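Local coordinates for protein isomerase/lactonizing enzyme (Agrobacterium tumefaciens, PDB 1RVK) that is of unknown function but, as a magnesium-binding member of the enolase superfamily, probably abstracts a proton alpha to a carboxylate of an unidentified acid substrate, at residues E34-L38 / H49-P54; K162-K166 / M353-G357; L240-K244 / E269-A275; A313-H317 / V361-L367. One frame throughout, in Å; residues are numbered along the deposited sequence.

Contact 1: residues E34-L38 / H49-P54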
loop_
_atom_site.group_PDB
_atom_site.type_symbol
_atom_site.label_atom_id
_atom_site.label_comp_id
_atom_site.label_asym_id
_atom_site.label_seq_id
_atom_site.Cartn_x
_atom_site.Cartn_y
_atom_site.Cartn_z
ATOM N N GLU A 34 19.055 -2.400 2.446
ATOM C CA GLU A 34 19.056 -3.458 1.447
ATOM C C GLU A 34 17.674 -3.623 0.824
ATOM O O GLU A 34 16.670 -3.748 1.529
ATOM C CB GLU A 34 19.498 -4.781 2.071
ATOM C CG GLU A 34 20.993 -4.884 2.316
ATOM C CD GLU A 34 21.395 -6.244 2.856
ATOM O OE1 GLU A 34 20.707 -7.236 2.535
ATOM O OE2 GLU A 34 22.404 -6.325 3.586
ATOM N N GLN A 35 17.633 -3.616 -0.502
ATOM C CA GLN A 35 16.392 -3.775 -1.248
ATOM C C GLN A 35 16.593 -4.932 -2.220
ATOM O O GLN A 35 17.699 -5.151 -2.700
ATOM C CB GLN A 35 16.073 -2.494 -2.026
ATOM C CG GLN A 35 14.827 -2.583 -2.898
ATOM C CD GLN A 35 13.546 -2.717 -2.090
ATOM O OE1 GLN A 35 12.475 -2.959 -2.643
ATOM N NE2 GLN A 35 13.651 -2.547 -0.777
ATOM N N ALA A 36 15.534 -5.675 -2.512
ATOM C CA ALA A 36 15.666 -6.792 -3.435
ATOM C C ALA A 36 14.805 -6.613 -4.678
ATOM O O ALA A 36 13.709 -6.053 -4.618
ATOM C CB ALA A 36 15.300 -8.096 -2.733
HETATM N N MSE A 37 15.320 -7.073 -5.812
HETATM C CA MSE A 37 14.578 -7.002 -7.060
HETATM C C MSE A 37 14.449 -8.420 -7.591
HETATM O O MSE A 37 15.450 -9.130 -7.737
HETATM C CB MSE A 37 15.290 -6.125 -8.098
HETATM C CG MSE A 37 14.557 -6.079 -9.448
HETATM SE SE MSE A 37 15.350 -4.923 -10.814
HETATM C CE MSE A 37 16.945 -5.963 -11.177
ATOM N N LEU A 38 13.212 -8.832 -7.843
ATOM C CA LEU A 38 12.933 -10.157 -8.375
ATOM C C LEU A 38 12.763 -10.025 -9.886
ATOM O O LEU A 38 12.036 -9.147 -10.358
ATOM C CB LEU A 38 11.647 -10.712 -7.757
ATOM C CG LEU A 38 11.156 -12.123 -8.126
ATOM C CD1 LEU A 38 10.725 -12.177 -9.574
ATOM C CD2 LEU A 38 12.248 -13.137 -7.849
ATOM N N HIS A 49 10.083 -7.485 -13.769
ATOM C CA HIS A 49 10.710 -7.193 -12.481
ATOM C C HIS A 49 9.748 -6.653 -11.429
ATOM O O HIS A 49 8.707 -6.087 -11.755
ATOM C CB HIS A 49 11.810 -6.143 -12.668
ATOM C CG HIS A 49 12.624 -6.326 -13.908
ATOM N ND1 HIS A 49 13.665 -7.224 -13.991
ATOM C CD2 HIS A 49 12.533 -5.739 -15.125
ATOM C CE1 HIS A 49 14.183 -7.182 -15.207
ATOM N NE2 HIS A 49 13.515 -6.290 -15.914
ATOM N N SER A 50 10.126 -6.814 -10.165
ATOM C CA SER A 50 9.334 -6.303 -9.054
ATOM C C SER A 50 10.223 -6.193 -7.817
ATOM O O SER A 50 11.115 -7.014 -7.609
ATOM C CB SER A 50 8.133 -7.213 -8.781
ATOM O OG SER A 50 7.133 -6.499 -8.075
ATOM N N PHE A 51 9.973 -5.174 -6.999
ATOM C CA PHE A 51 10.772 -4.919 -5.804
ATOM C C PHE A 51 10.112 -5.320 -4.491
ATOM O O PHE A 51 8.890 -5.272 -4.361
ATOM C CB PHE A 51 11.118 -3.429 -5.744
ATOM C CG PHE A 51 11.941 -2.957 -6.903
ATOM C CD1 PHE A 51 13.323 -3.103 -6.893
ATOM C CD2 PHE A 51 11.332 -2.405 -8.028
ATOM C CE1 PHE A 51 14.091 -2.708 -7.988
ATOM C CE2 PHE A 51 12.091 -2.007 -9.128
ATOM C CZ PHE A 51 13.473 -2.160 -9.107
ATOM N N THR A 52 10.935 -5.710 -3.520
ATOM C CA THR A 52 10.447 -6.088 -2.196
ATOM C C THR A 52 11.618 -6.202 -1.228
ATOM O O THR A 52 12.773 -6.039 -1.620
ATOM C CB THR A 52 9.687 -7.436 -2.221
ATOM O OG1 THR A 52 8.967 -7.597 -0.993
ATOM C CG2 THR A 52 10.653 -8.599 -2.394
ATOM N N ALA A 53 11.318 -6.469 0.038
ATOM C CA ALA A 53 12.354 -6.610 1.054
ATOM C C ALA A 53 13.074 -7.941 0.857
ATOM O O ALA A 53 12.448 -8.953 0.545
ATOM C CB ALA A 53 11.735 -6.547 2.447
ATOM N N PRO A 54 14.400 -7.958 1.062
ATOM C CA PRO A 54 15.242 -9.150 0.911
ATOM C C PRO A 54 14.706 -10.453 1.512
ATOM O O PRO A 54 14.707 -11.486 0.846
ATOM C CB PRO A 54 16.559 -8.720 1.555
ATOM C CG PRO A 54 16.618 -7.258 1.225
ATOM C CD PRO A 54 15.201 -6.809 1.523
#

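Contact 2: residues K162-K166 / M353-G357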
loop_
_atom_site.group_PDB
_atom_site.type_symbol
_atom_site.label_atom_id
_atom_site.label_comp_id
_atom_site.label_asym_id
_atom_site.label_seq_id
_atom_site.Cartn_x
_atom_site.Cartn_y
_atom_site.Cartn_z
ATOM N N LYS A 162 -1.367 23.025 -0.352
ATOM C CA LYS A 162 -0.683 23.909 -1.288
ATOM C C LYS A 162 -0.120 23.093 -2.457
ATOM O O LYS A 162 -0.145 23.542 -3.606
ATOM C CB LYS A 162 0.450 24.653 -0.574
ATOM C CG LYS A 162 1.199 25.651 -1.446
ATOM C CD LYS A 162 2.287 26.363 -0.650
ATOM C CE LYS A 162 3.040 27.371 -1.507
ATOM N NZ LYS A 162 3.710 26.726 -2.672
ATOM N N ARG A 163 0.379 21.896 -2.157
ATOM C CA ARG A 163 0.943 21.007 -3.174
ATOM C C ARG A 163 -0.115 20.542 -4.172
ATOM O O ARG A 163 0.204 20.211 -5.314
ATOM C CB ARG A 163 1.588 19.783 -2.512
ATOM C CG ARG A 163 2.087 18.723 -3.486
ATOM C CD ARG A 163 3.224 19.226 -4.366
ATOM N NE ARG A 163 3.691 18.190 -5.289
ATOM C CZ ARG A 163 3.077 17.853 -6.421
ATOM N NH1 ARG A 163 1.965 18.471 -6.794
ATOM N NH2 ARG A 163 3.577 16.888 -7.182
ATOM N N GLY A 164 -1.370 20.501 -3.736
ATOM C CA GLY A 164 -2.433 20.090 -4.635
ATOM C C GLY A 164 -3.298 18.937 -4.163
ATOM O O GLY A 164 -4.310 18.637 -4.788
ATOM N N TYR A 165 -2.906 18.288 -3.071
ATOM C CA TYR A 165 -3.681 17.167 -2.542
ATOM C C TYR A 165 -5.096 17.610 -2.180
ATOM O O TYR A 165 -5.275 18.613 -1.492
ATOM C CB TYR A 165 -2.996 16.595 -1.295
ATOM C CG TYR A 165 -1.725 15.826 -1.581
ATOM C CD1 TYR A 165 -1.775 14.537 -2.112
ATOM C CD2 TYR A 165 -0.472 16.379 -1.311
ATOM C CE1 TYR A 165 -0.610 13.815 -2.363
ATOM C CE2 TYR A 165 0.706 15.662 -1.563
ATOM C CZ TYR A 165 0.624 14.381 -2.088
ATOM O OH TYR A 165 1.769 13.660 -2.337
ATOM N N LYS A 166 -6.093 16.859 -2.646
ATOM C CA LYS A 166 -7.492 17.168 -2.353
ATOM C C LYS A 166 -7.981 16.364 -1.148
ATOM O O LYS A 166 -9.084 16.582 -0.641
ATOM C CB LYS A 166 -8.370 16.865 -3.569
ATOM C CG LYS A 166 -8.229 17.867 -4.715
ATOM C CD LYS A 166 -9.138 17.481 -5.878
ATOM C CE LYS A 166 -9.361 18.636 -6.847
ATOM N NZ LYS A 166 -8.109 19.163 -7.443
HETATM N N MSE A 353 2.514 13.571 -9.747
HETATM C CA MSE A 353 1.234 14.210 -9.460
HETATM C C MSE A 353 1.232 15.672 -9.903
HETATM O O MSE A 353 2.174 16.416 -9.607
HETATM C CB MSE A 353 0.926 14.120 -7.962
HETATM C CG MSE A 353 -0.475 14.600 -7.599
HETATM SE SE MSE A 353 -0.874 14.475 -5.715
HETATM C CE MSE A 353 0.019 16.098 -5.129
ATOM N N ASP A 354 0.184 16.092 -10.614
ATOM C CA ASP A 354 0.124 17.482 -11.051
ATOM C C ASP A 354 -0.277 18.412 -9.912
ATOM O O ASP A 354 -0.497 17.973 -8.779
ATOM C CB ASP A 354 -0.815 17.669 -12.262
ATOM C CG ASP A 354 -2.262 17.297 -11.974
ATOM O OD1 ASP A 354 -2.741 17.509 -10.842
ATOM O OD2 ASP A 354 -2.934 16.813 -12.911
ATOM N N ARG A 355 -0.360 19.705 -10.215
ATOM C CA ARG A 355 -0.699 20.706 -9.214
ATOM C C ARG A 355 -2.158 20.678 -8.782
ATOM O O ARG A 355 -2.547 21.405 -7.868
ATOM C CB ARG A 355 -0.351 22.102 -9.740
ATOM C CG ARG A 355 1.102 22.260 -10.159
ATOM C CD ARG A 355 2.034 22.093 -8.975
ATOM N NE ARG A 355 1.789 23.101 -7.948
ATOM C CZ ARG A 355 2.466 23.186 -6.808
ATOM N NH1 ARG A 355 3.437 22.321 -6.545
ATOM N NH2 ARG A 355 2.170 24.135 -5.929
ATOM N N ASP A 356 -2.963 19.843 -9.436
ATOM C CA ASP A 356 -4.380 19.733 -9.105
ATOM C C ASP A 356 -4.685 18.501 -8.253
ATOM O O ASP A 356 -5.839 18.246 -7.908
ATOM C CB ASP A 356 -5.215 19.702 -10.389
ATOM C CG ASP A 356 -5.264 21.052 -11.085
ATOM O OD1 ASP A 356 -5.554 21.090 -12.300
ATOM O OD2 ASP A 356 -5.026 22.079 -10.414
ATOM N N GLY A 357 -3.650 17.738 -7.916
ATOM C CA GLY A 357 -3.847 16.560 -7.088
ATOM C C GLY A 357 -4.095 15.261 -7.835
ATOM O O GLY A 357 -4.516 14.273 -7.231
HETATM O O HOH W 1 3.809 23.352 -3.500
HETATM O O HOH W 2 -1.453 23.294 -6.196
HETATM O O HOH W 3 -5.950 14.912 -4.688
#

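Contact 3: residues L240-K244 / E269-A275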
loop_
_atom_site.group_PDB
_atom_site.type_symbol
_atom_site.label_atom_id
_atom_site.label_comp_id
_atom_site.label_asym_id
_atom_site.label_seq_id
_atom_site.Cartn_x
_atom_site.Cartn_y
_atom_site.Cartn_z
ATOM N N LEU A 240 -13.167 -9.631 13.751
ATOM C CA LEU A 240 -14.229 -9.243 12.835
ATOM C C LEU A 240 -15.422 -8.697 13.616
ATOM O O LEU A 240 -16.023 -7.691 13.232
ATOM C CB LEU A 240 -14.670 -10.462 12.020
ATOM C CG LEU A 240 -15.806 -10.280 11.014
ATOM C CD1 LEU A 240 -15.313 -9.442 9.849
ATOM C CD2 LEU A 240 -16.279 -11.642 10.523
ATOM N N SER A 241 -15.759 -9.368 14.715
ATOM C CA SER A 241 -16.890 -8.964 15.543
ATOM C C SER A 241 -16.767 -7.558 16.106
ATOM O O SER A 241 -17.765 -6.857 16.247
ATOM C CB SER A 241 -17.102 -9.961 16.688
ATOM O OG SER A 241 -17.770 -11.123 16.224
ATOM N N SER A 242 -15.548 -7.148 16.442
ATOM C CA SER A 242 -15.338 -5.813 16.979
ATOM C C SER A 242 -15.667 -4.765 15.921
ATOM O O SER A 242 -16.173 -3.690 16.241
ATOM C CB SER A 242 -13.893 -5.648 17.444
ATOM O OG SER A 242 -13.646 -6.431 18.600
ATOM N N TYR A 243 -15.388 -5.083 14.662
ATOM C CA TYR A 243 -15.673 -4.148 13.583
ATOM C C TYR A 243 -17.161 -4.083 13.263
ATOM O O TYR A 243 -17.677 -3.024 12.899
ATOM C CB TYR A 243 -14.859 -4.504 12.339
ATOM C CG TYR A 243 -13.461 -3.949 12.413
ATOM C CD1 TYR A 243 -12.484 -4.557 13.207
ATOM C CD2 TYR A 243 -13.134 -2.762 11.759
ATOM C CE1 TYR A 243 -11.216 -3.986 13.349
ATOM C CE2 TYR A 243 -11.875 -2.185 11.896
ATOM C CZ TYR A 243 -10.924 -2.801 12.692
ATOM O OH TYR A 243 -9.687 -2.218 12.836
ATOM N N LYS A 244 -17.855 -5.208 13.399
ATOM C CA LYS A 244 -19.295 -5.217 13.163
ATOM C C LYS A 244 -19.919 -4.296 14.216
ATOM O O LYS A 244 -20.786 -3.466 13.914
ATOM C CB LYS A 244 -19.849 -6.637 13.314
ATOM C CG LYS A 244 -19.292 -7.622 12.301
ATOM C CD LYS A 244 -19.625 -9.070 12.654
ATOM C CE LYS A 244 -21.118 -9.357 12.565
ATOM N NZ LYS A 244 -21.418 -10.789 12.876
ATOM N N GLU A 269 -15.911 -12.090 3.736
ATOM C CA GLU A 269 -16.523 -12.275 5.043
ATOM C C GLU A 269 -16.818 -10.928 5.698
ATOM O O GLU A 269 -17.828 -10.779 6.389
ATOM C CB GLU A 269 -15.618 -13.117 5.944
ATOM C CG GLU A 269 -15.226 -14.460 5.324
ATOM C CD GLU A 269 -16.422 -15.331 4.967
ATOM O OE1 GLU A 269 -16.236 -16.295 4.198
ATOM O OE2 GLU A 269 -17.546 -15.063 5.455
ATOM N N TRP A 270 -15.942 -9.949 5.480
ATOM C CA TRP A 270 -16.157 -8.625 6.047
ATOM C C TRP A 270 -17.406 -8.000 5.437
ATOM O O TRP A 270 -18.153 -7.302 6.116
ATOM C CB TRP A 270 -14.931 -7.730 5.823
ATOM C CG TRP A 270 -13.873 -7.935 6.871
ATOM C CD1 TRP A 270 -13.245 -9.107 7.187
ATOM C CD2 TRP A 270 -13.364 -6.951 7.779
ATOM N NE1 TRP A 270 -12.380 -8.913 8.242
ATOM C CE2 TRP A 270 -12.435 -7.598 8.623
ATOM C CE3 TRP A 270 -13.605 -5.584 7.962
ATOM C CZ2 TRP A 270 -11.746 -6.925 9.637
ATOM C CZ3 TRP A 270 -12.918 -4.915 8.969
ATOM C CH2 TRP A 270 -11.999 -5.588 9.792
ATOM N N ILE A 271 -17.650 -8.270 4.158
ATOM C CA ILE A 271 -18.837 -7.733 3.500
ATOM C C ILE A 271 -20.083 -8.449 4.012
ATOM O O ILE A 271 -21.079 -7.818 4.369
ATOM C CB ILE A 271 -18.759 -7.907 1.960
ATOM C CG1 ILE A 271 -17.644 -7.022 1.394
ATOM C CG2 ILE A 271 -20.097 -7.547 1.321
ATOM C CD1 ILE A 271 -17.459 -7.143 -0.105
ATOM N N LYS A 272 -20.010 -9.775 4.054
ATOM C CA LYS A 272 -21.128 -10.600 4.496
ATOM C C LYS A 272 -21.578 -10.287 5.920
ATOM O O LYS A 272 -22.779 -10.296 6.218
ATOM C CB LYS A 272 -20.742 -12.080 4.392
ATOM C CG LYS A 272 -21.879 -13.062 4.658
ATOM C CD LYS A 272 -23.021 -12.856 3.676
ATOM C CE LYS A 272 -24.023 -13.999 3.730
ATOM N NZ LYS A 272 -23.454 -15.260 3.178
ATOM N N ALA A 273 -20.620 -10.000 6.797
ATOM C CA ALA A 273 -20.927 -9.711 8.192
ATOM C C ALA A 273 -21.187 -8.234 8.464
ATOM O O ALA A 273 -21.540 -7.863 9.581
ATOM C CB ALA A 273 -19.795 -10.205 9.082
ATOM N N GLY A 274 -21.015 -7.397 7.445
ATOM C CA GLY A 274 -21.225 -5.970 7.616
ATOM C C GLY A 274 -20.226 -5.369 8.586
ATOM O O GLY A 274 -20.580 -4.520 9.408
ATOM N N ALA A 275 -18.970 -5.798 8.485
ATOM C CA ALA A 275 -17.916 -5.322 9.376
ATOM C C ALA A 275 -17.303 -3.989 8.962
ATOM O O ALA A 275 -16.533 -3.398 9.719
ATOM C CB ALA A 275 -16.822 -6.375 9.489
#

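Contact 4: residues A313-H317 / V361-L367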
loop_
_atom_site.group_PDB
_atom_site.type_symbol
_atom_site.label_atom_id
_atom_site.label_comp_id
_atom_site.label_asym_id
_atom_site.label_seq_id
_atom_site.Cartn_x
_atom_site.Cartn_y
_atom_site.Cartn_z
ATOM N N ALA A 313 3.906 1.662 -8.272
ATOM C CA ALA A 313 3.256 1.209 -9.494
ATOM C C ALA A 313 2.237 0.084 -9.372
ATOM O O ALA A 313 1.147 0.173 -9.938
ATOM C CB ALA A 313 4.316 0.821 -10.515
HETATM N N MSE A 314 2.588 -0.976 -8.653
HETATM C CA MSE A 314 1.686 -2.117 -8.517
HETATM C C MSE A 314 0.289 -1.723 -8.050
HETATM O O MSE A 314 -0.712 -2.218 -8.578
HETATM C CB MSE A 314 2.284 -3.157 -7.569
HETATM C CG MSE A 314 2.590 -2.645 -6.178
HETATM SE SE MSE A 314 3.643 -3.936 -5.183
HETATM C CE MSE A 314 3.431 -3.166 -3.423
ATOM N N ASN A 315 0.216 -0.830 -7.069
ATOM C CA ASN A 315 -1.077 -0.393 -6.563
ATOM C C ASN A 315 -1.721 0.641 -7.475
ATOM O O ASN A 315 -2.942 0.652 -7.635
ATOM C CB ASN A 315 -0.933 0.169 -5.144
ATOM C CG ASN A 315 -0.668 -0.915 -4.125
ATOM O OD1 ASN A 315 -1.473 -1.834 -3.967
ATOM N ND2 ASN A 315 0.464 -0.825 -3.437
ATOM N N LEU A 316 -0.906 1.506 -8.076
ATOM C CA LEU A 316 -1.432 2.527 -8.975
ATOM C C LEU A 316 -2.147 1.889 -10.166
ATOM O O LEU A 316 -3.192 2.371 -10.607
ATOM C CB LEU A 316 -0.300 3.434 -9.479
ATOM C CG LEU A 316 -0.696 4.556 -10.445
ATOM C CD1 LEU A 316 -1.751 5.446 -9.807
ATOM C CD2 LEU A 316 0.537 5.373 -10.817
ATOM N N HIS A 317 -1.589 0.801 -10.690
ATOM C CA HIS A 317 -2.207 0.144 -11.834
ATOM C C HIS A 317 -3.554 -0.481 -11.481
ATOM O O HIS A 317 -4.466 -0.500 -12.307
ATOM C CB HIS A 317 -1.250 -0.891 -12.425
ATOM C CG HIS A 317 -0.199 -0.287 -13.306
ATOM N ND1 HIS A 317 -0.361 -0.148 -14.667
ATOM C CD2 HIS A 317 0.995 0.281 -13.010
ATOM C CE1 HIS A 317 0.685 0.480 -15.173
ATOM N NE2 HIS A 317 1.523 0.753 -14.189
ATOM N N VAL A 361 -0.745 8.033 -14.540
ATOM C CA VAL A 361 -0.082 6.755 -14.751
ATOM C C VAL A 361 0.887 6.872 -15.923
ATOM O O VAL A 361 0.497 7.249 -17.029
ATOM C CB VAL A 361 -1.088 5.629 -15.060
ATOM C CG1 VAL A 361 -0.375 4.278 -15.017
ATOM C CG2 VAL A 361 -2.245 5.669 -14.066
ATOM N N PRO A 362 2.167 6.558 -15.692
ATOM C CA PRO A 362 3.168 6.640 -16.759
ATOM C C PRO A 362 2.782 5.797 -17.967
ATOM O O PRO A 362 2.210 4.718 -17.825
ATOM C CB PRO A 362 4.434 6.123 -16.082
ATOM C CG PRO A 362 4.243 6.547 -14.655
ATOM C CD PRO A 362 2.796 6.183 -14.412
ATOM N N ASP A 363 3.091 6.297 -19.156
ATOM C CA ASP A 363 2.786 5.562 -20.370
ATOM C C ASP A 363 4.007 4.708 -20.702
ATOM O O ASP A 363 4.669 4.911 -21.720
ATOM C CB ASP A 363 2.489 6.527 -21.521
ATOM C CG ASP A 363 1.828 5.838 -22.700
ATOM O OD1 ASP A 363 1.647 6.492 -23.750
ATOM O OD2 ASP A 363 1.482 4.642 -22.574
ATOM N N ARG A 364 4.315 3.770 -19.811
ATOM C CA ARG A 364 5.450 2.872 -19.983
ATOM C C ARG A 364 4.932 1.444 -19.838
ATOM O O ARG A 364 3.964 1.204 -19.117
ATOM C CB ARG A 364 6.528 3.164 -18.929
ATOM C CG ARG A 364 7.070 4.595 -18.966
ATOM C CD ARG A 364 8.369 4.735 -18.174
ATOM N NE ARG A 364 8.177 4.726 -16.725
ATOM C CZ ARG A 364 8.010 5.816 -15.981
ATOM N NH1 ARG A 364 8.010 7.019 -16.543
ATOM N NH2 ARG A 364 7.851 5.708 -14.670
ATOM N N PRO A 365 5.563 0.479 -20.526
ATOM C CA PRO A 365 5.156 -0.932 -20.476
ATOM C C PRO A 365 5.284 -1.627 -19.120
ATOM O O PRO A 365 6.121 -1.264 -18.292
ATOM C CB PRO A 365 6.029 -1.578 -21.551
ATOM C CG PRO A 365 7.271 -0.751 -21.511
ATOM C CD PRO A 365 6.727 0.658 -21.411
ATOM N N GLY A 366 4.449 -2.642 -18.913
ATOM C CA GLY A 366 4.467 -3.371 -17.658
ATOM C C GLY A 366 3.995 -2.479 -16.526
ATOM O O GLY A 366 3.044 -1.707 -16.693
ATOM N N LEU A 367 4.648 -2.587 -15.373
ATOM C CA LEU A 367 4.292 -1.764 -14.221
ATOM C C LEU A 367 4.804 -0.344 -14.426
ATOM O O LEU A 367 4.477 0.567 -13.664
ATOM C CB LEU A 367 4.880 -2.354 -12.939
ATOM C CG LEU A 367 4.279 -3.694 -12.505
ATOM C CD1 LEU A 367 5.102 -4.284 -11.372
ATOM C CD2 LEU A 367 2.830 -3.490 -12.079
#

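Contact 1: residues E34-L38 / H49-P54
The selenomethionine side chain of M37 lies alongside the ring of F51, with M37 CB 3.6 Å from F51 CE1 and M37 SE 4.5 Å from the ring centroid, 48° off its normal: a Met-aromatic contact of oblique geometry. The two residues form a non-hydrogen-bonded pair (CA-CA 4.5 Å) of the beta hairpin made by strands 30-42 and 47-52, part of the three-stranded antiparallel sheet in the N-terminal capping domain of the enolase superfamily. The segment axes run at 155° and approach to 4.6 Å. Hydrogen-bonded pairs lie on both sides of M37 and F51. In one, A36 N gives to T52 O (2.9 Å) and T52 N to A36 O (3.0 Å); in the other, L38 N gives to S50 O (2.8 Å) and S50 N to L38 O (3.0 Å). The register alternates the faces. A36, L38, S50 and T52 share one, where L38, S50 and T52 meet helix 98-116, while M37 and F51 take the other, against I376 of helix 373-378. M37 SE also sits 4.8 Å from the centroid of the H49 ring, whose ND1 is hydrogen-bonded to T39. Past the strand end, P54 curls against strand 30-42, its CA 3.8 Å from A36 CB and its CD 3.4 Å from E34 O.

Contact 2: residues K162-K166 / M353-G357
A Schellman motif at the C-terminal end of helix 150-163 meets a type I beta turn, D354 to G357, in the loop before strand 358-360. G164 ends the helix with phi 125°, and its CA lies 3.5 Å from R355 O; a CB would come within 2.6 Å of that oxygen. G357, also at positive phi, brings its CA to 3.1 Å from G164 O, so two glycines let the backbones close to a CA-CA distance of 4.5 Å. D354 OD1 accepts from D356 N at 2.7 Å, an Asx turn within the beta turn. The R163 guanidinium binds the chain entering the turn: NH2 gives to M353 O (2.8 Å) and NH1 to D354 O (3.2 Å), while its NE belongs to a salt bridge with D340. In the (beta/alpha)-barrel domain, the contact joins the turn between helix 150-163 and strand 167-171 to the loop entering strand 358-360, which pairs antiparallel with strand 130-137. M353, a selenomethionine, points its CB toward 162-166, with CE 3.5 Å from the Y165 ring centroid, 9° off the normal (CH-pi), and SE 3.4 Å from Y165 CE1 (Met-aromatic). One water links K162 O (2.9 Å) to R355 O (2.7 Å), another accepts from K166 N (2.8 Å) and donates to G357 O (3.0 Å), and K166 NZ reaches D356 O in a very short 2.5 Å hydrogen bond.

Contact 3: residues L240-K244 / E269-A275
L240, W270 and Y243 lose the most surface here, in that order. L240 CD1 sits over the face of the indole, 3.4 Å from the centroid of the five-membered ring of W270 and 11° off its normal, which defines a CH-pi contact; the same methyl lies 3.4 Å from A275 CB, and L240 CD2 is 4.1 Å from A273 CB. W270 CH2 in turn lies over the face of the Y243 ring, 3.4 Å from Y243 CG. The ring planes are inclined at 51°, so the pair is oblique. No hydrogen bond crosses between the segments. G274, with phi 64°, ends helix 263-272 in a Schellman motif, and the chain then brings A275 CA to 4.0 Å from K244 CA, with A275 O 3.3 Å from Y243 CB. Both segments belong to the outer helical layer of the (beta/alpha)-barrel: helix 240-249 precedes strand 254-256, and helix 263-272 follows it and leads on to strand 278-281.

Contact 4: residues A313-H317 / V361-L367
V361 and L367 supply the apolar centre, packing against the face of helix 313-321 that carries A313, L316 and H317. V361 CG1 lies over the imidazole face, 4.3 Å from the ring centroid of H317 and 26° off its normal, a CH-pi contact. V361 CG2 is 4.1 Å from L316 CG, and P362 CD extends that patch at 4.3 Å from L316 CD2. L367, with 86 Å² covered, packs on the first turn of the helix: its CD2 is 4.0 Å from M314 CA and its CB 4.0 Å from A313 CB. A313 CB also approaches L367 O to 3.2 Å. The polar edge is small. H317 NE2 donates to L367 O at 3.0 Å, but the 130° angle at the hydrogen makes this bond weak; H317 ND1 is hydrogen-bonded to Y121 N of helix 120-124, so the imidazole spans two chain segments. G366 presents its O 3.6 Å from H317 CE1. Helix 313-321 follows strand 306-308 of the (beta/alpha)-barrel, and the loop runs from strand 358-360 toward helix 373-378. Helix 120-124, whose V120 and Y121 touch H317 and V361 respectively, packs against both segments, while the backbone of L367 reaches D110 of helix 98-116.

How the contacts relate
Contact 1 lies in the N-terminal capping domain, the others in the barrel domain. It closes before they open; contact 3 falls between the two segments of contact 2, which alternate with those of contact 4. Contacts 1 and 4, centres about 17 Å apart, touch through H49 O and L367 CD1 at 4.0 Å, so the 361-367 loop packs against the hairpin where the two domains meet. Contact 2, which ties a loop to the helical layer, continues through strand 358-360 into contact 4. Contact 3 joins neighbouring helices of that layer, its centre about 34 Å from that of contact 1; the Y243 side chain is about 9 Å from the magnesium bound by D206, E232 and E258.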